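Local coordinates for chloroplastic group IIB intron splicing facilitator CRS2, chloroplastic (Zea mays, PDB 1RYM), which is required for splicing of group IIB introns in chloroplasts, acting in complexes with CAF1 or CAF2, and lacks the peptidyl-tRNA hydrolase activity of its family, at residues Val183-Thr188 / Glu199-Val204. The protein carries 1 engineered substitution. Residues are numbered along the deposited sequence; the frame is centred on the assembly and turned at random.
Sequences VDAVRT and ERFNLV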
ATOM      1  N   VAL A 183      -8.147   4.170  -3.407  1.00 13.88           N
ATOM      2  CA  VAL A 183      -9.163   3.109  -3.526  1.00 14.14           C
ATOM      3  C   VAL A 183      -9.655   2.891  -4.963  1.00 22.73           C
ATOM      4  O   VAL A 183      -9.729   1.817  -5.465  1.00 19.63           O
ATOM      5  CB  VAL A 183     -10.326   3.394  -2.575  1.00 19.70           C
ATOM      6  CG1 VAL A 183     -11.368   2.305  -2.800  1.00 18.09           C
ATOM      7  CG2 VAL A 183      -9.787   3.253  -1.149  1.00 15.78           C
ATOM      8  N   ASP A 184     -10.010   3.930  -5.620  1.00 17.27           N
ATOM      9  CA  ASP A 184     -10.473   3.849  -6.919  1.00 14.77           C
ATOM     10  C   ASP A 184      -9.393   3.300  -7.868  1.00 24.72           C
ATOM     11  O   ASP A 184      -9.624   2.514  -8.787  1.00 22.77           O
ATOM     12  CB  ASP A 184     -10.819   5.308  -7.224  1.00 18.47           C
ATOM     13  CG  ASP A 184     -11.467   5.451  -8.501  1.00 30.98           C
ATOM     14  OD1 ASP A 184     -11.629   4.528  -9.202  1.00 93.63           O
ATOM     15  OD2 ASP A 184     -11.809   6.685  -8.732  1.00 75.36           O
ATOM     16  N   ALA A 185      -8.185   3.755  -7.695  1.00 17.41           N
ATOM     17  CA  ALA A 185      -7.114   3.288  -8.537  1.00 18.93           C
ATOM     18  C   ALA A 185      -6.973   1.801  -8.374  1.00 26.12           C
ATOM     19  O   ALA A 185      -6.737   1.056  -9.280  1.00 18.69           O
ATOM     20  CB  ALA A 185      -5.787   3.933  -8.099  1.00 19.41           C
ATOM     21  N   VAL A 186      -6.944   1.386  -7.196  1.00 12.57           N
ATOM     22  CA  VAL A 186      -6.766  -0.025  -6.928  1.00 12.82           C
ATOM     23  C   VAL A 186      -7.953  -0.854  -7.473  1.00 21.59           C
ATOM     24  O   VAL A 186      -7.823  -1.904  -8.073  1.00 20.88           O
ATOM     25  CB  VAL A 186      -6.639  -0.265  -5.426  1.00 18.08           C
ATOM     26  CG1 VAL A 186      -6.864  -1.736  -5.206  1.00 26.35           C
ATOM     27  CG2 VAL A 186      -5.231   0.149  -4.989  1.00 14.11           C
ATOM     28  N   ARG A 187      -9.139  -0.326  -7.335  1.00 22.98           N
ATOM     29  CA  ARG A 187     -10.335  -0.982  -7.847  1.00 21.97           C
ATOM     30  C   ARG A 187     -10.170  -1.118  -9.393  1.00 30.35           C
ATOM     31  O   ARG A 187     -10.383  -2.147 -10.002  1.00 22.39           O
ATOM     32  CB  ARG A 187     -11.450  -0.011  -7.497  1.00 26.71           C
ATOM     33  CG  ARG A 187     -12.817  -0.544  -7.599  1.00 44.67           C
ATOM     34  CD  ARG A 187     -13.838   0.547  -7.414  1.00 52.09           C
ATOM     35  NE  ARG A 187     -14.126   0.827  -5.998  1.00 42.85           N
ATOM     36  CZ  ARG A 187     -14.381   2.022  -5.439  1.00 99.93           C
ATOM     37  NH1 ARG A 187     -14.136   3.195  -6.002  1.00 41.39           N
ATOM     38  NH2 ARG A 187     -14.816   1.996  -4.202  1.00 29.73           N
ATOM     39  N   THR A 188      -9.707  -0.055 -10.008  1.00 24.43           N
ATOM     40  CA  THR A 188      -9.481  -0.038 -11.439  1.00 20.22           C
ATOM     41  C   THR A 188      -8.445  -1.051 -11.832  1.00 23.62           C
ATOM     42  O   THR A 188      -8.564  -1.798 -12.813  1.00 20.90           O
ATOM     43  CB  THR A 188      -9.100   1.364 -11.948  1.00 18.61           C
ATOM     44  OG1 THR A 188     -10.147   2.216 -11.583  1.00 21.39           O
ATOM     45  CG2 THR A 188      -9.003   1.234 -13.453  1.00 15.39           C
ATOM     46  N   GLU A 199      -5.713   4.407 -18.632  1.00 24.67           N
ATOM     47  CA  GLU A 199      -6.729   5.104 -19.349  1.00 25.88           C
ATOM     48  C   GLU A 199      -7.481   6.030 -18.481  1.00 24.94           C
ATOM     49  O   GLU A 199      -7.910   7.091 -18.914  1.00 24.80           O
ATOM     50  CB  GLU A 199      -7.674   4.140 -20.014  1.00 28.84           C
ATOM     51  CG  GLU A 199      -8.771   4.910 -20.808  1.00 51.51           C
ATOM     52  CD  GLU A 199      -9.669   4.010 -21.595  1.00100.00           C
ATOM     53  OE1 GLU A 199     -10.829   4.342 -21.878  1.00100.00           O
ATOM     54  OE2 GLU A 199      -9.102   2.853 -21.932  1.00100.00           O
ATOM     55  N   ARG A 200      -7.756   5.569 -17.281  1.00 18.36           N
ATOM     56  CA  ARG A 200      -8.607   6.352 -16.456  1.00 18.21           C
ATOM     57  C   ARG A 200      -7.872   7.438 -15.773  1.00 24.83           C
ATOM     58  O   ARG A 200      -8.447   8.449 -15.529  1.00 28.03           O
ATOM     59  CB  ARG A 200      -9.381   5.465 -15.472  1.00 29.95           C
ATOM     60  CG  ARG A 200     -10.217   6.237 -14.470  1.00 32.82           C
ATOM     61  CD  ARG A 200     -10.954   5.409 -13.482  1.00 30.68           C
ATOM     62  NE  ARG A 200     -11.917   6.228 -12.764  1.00 62.30           N
ATOM     63  CZ  ARG A 200     -12.629   5.836 -11.735  1.00 35.85           C
ATOM     64  NH1 ARG A 200     -12.551   4.607 -11.291  1.00100.00           N
ATOM     65  NH2 ARG A 200     -13.534   6.660 -11.225  1.00 60.36           N
ATOM     66  N   PHE A 201      -6.665   7.159 -15.312  1.00 18.56           N
ATOM     67  CA  PHE A 201      -6.016   8.127 -14.469  1.00 20.09           C
ATOM     68  C   PHE A 201      -4.861   9.001 -15.044  1.00 24.38           C
ATOM     69  O   PHE A 201      -4.223   9.807 -14.339  1.00 33.29           O
ATOM     70  CB  PHE A 201      -5.485   7.426 -13.232  1.00 21.41           C
ATOM     71  CG  PHE A 201      -6.611   6.887 -12.379  1.00 26.93           C
ATOM     72  CD1 PHE A 201      -7.402   7.682 -11.547  1.00 25.43           C
ATOM     73  CD2 PHE A 201      -6.912   5.523 -12.474  1.00 22.83           C
ATOM     74  CE1 PHE A 201      -8.336   7.111 -10.690  1.00 26.32           C
ATOM     75  CE2 PHE A 201      -7.930   4.966 -11.702  1.00 27.83           C
ATOM     76  CZ  PHE A 201      -8.654   5.752 -10.811  1.00 23.23           C
ATOM     77  N   ASN A 202      -4.383   8.645 -16.210  1.00 19.59           N
ATOM     78  CA  ASN A 202      -3.266   9.473 -16.704  1.00 22.29           C
ATOM     79  C   ASN A 202      -3.748  10.629 -17.626  1.00 24.40           C
ATOM     80  O   ASN A 202      -4.476  10.380 -18.570  1.00 19.92           O
ATOM     81  CB  ASN A 202      -2.342   8.653 -17.543  1.00 18.08           C
ATOM     82  CG  ASN A 202      -1.482   7.742 -16.733  1.00 23.00           C
ATOM     83  OD1 ASN A 202      -1.585   7.631 -15.537  1.00 23.23           O
ATOM     84  ND2 ASN A 202      -0.641   7.028 -17.412  1.00 18.49           N
ATOM     85  N   LEU A 203      -3.366  11.849 -17.282  1.00 21.29           N
ATOM     86  CA  LEU A 203      -3.691  13.031 -18.071  1.00 17.43           C
ATOM     87  C   LEU A 203      -3.049  12.899 -19.441  1.00 25.32           C
ATOM     88  O   LEU A 203      -3.640  13.141 -20.493  1.00 21.19           O
ATOM     89  CB  LEU A 203      -3.009  14.218 -17.412  1.00 21.05           C
ATOM     90  CG  LEU A 203      -2.910  15.420 -18.372  1.00 25.83           C
ATOM     91  CD1 LEU A 203      -4.312  15.916 -18.639  1.00 25.96           C
ATOM     92  CD2 LEU A 203      -1.967  16.477 -17.690  1.00 22.89           C
ATOM     93  N   VAL A 204      -1.771  12.401 -19.410  1.00 19.56           N
ATOM     94  CA  VAL A 204      -0.970  12.361 -20.642  1.00 20.95           C
ATOM     95  C   VAL A 204      -1.018  11.041 -21.268  1.00 23.07           C
ATOM     96  O   VAL A 204      -0.571  10.110 -20.668  1.00 27.79           O
ATOM     97  CB  VAL A 204       0.528  12.677 -20.416  1.00 26.28           C
ATOM     98  CG1 VAL A 204       1.187  12.734 -21.784  1.00 28.84           C
ATOM     99  CG2 VAL A 204       0.768  13.993 -19.680  1.00 33.93           C
TER
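Phe-201 and Arg-200 reach back to Asp-184, Ala-185 and Thr-188, an instructive case of a helix packing against itself. The CA atoms of Ala-185 and Phe-201 lie 7.7 Å apart, far closer than a straight helix of sixteen residues would allow, so the chain between them must bend back. The Phe-201 ring is sandwiched: Ala-185 CB meets one face, 4.3 Å from CE2, and Arg-200 CG sits over the centre of the other. At its rim, CE2 comes 3.5 Å from Thr-188 OG1, while CZ lies 3.7 Å from Asp-184 CG. Arg-200, extended from CG to NE, carries its guanidinium to Asp-184 in a salt bridge whose exact geometry is doubtful; as modelled, the two planes are steeply inclined, with OD2 over the guanidinium face. A weak hydrogen bond from Arg-200 NH1 to Thr-188 OG1 is equally uncertain. With CG anti to the backbone N (chi1 -174°), Asp-184 holds its carboxylate out to this arginine. Thr-188 OG1 turns back to donate to Asp-184 O (2.9 Å), which the backbone N of Thr-188 grips from the opposite face. Cutting Phe-201 back to an alanine would probably open a gap between Ala-185 CB and Arg-200 CG and take from Thr-188 its ring-edge neighbour. Away from the annotated sites, the contact joins the end of helix 169-201 to an earlier turn, whose Val-183 and Val-186 pack on helix 37-48.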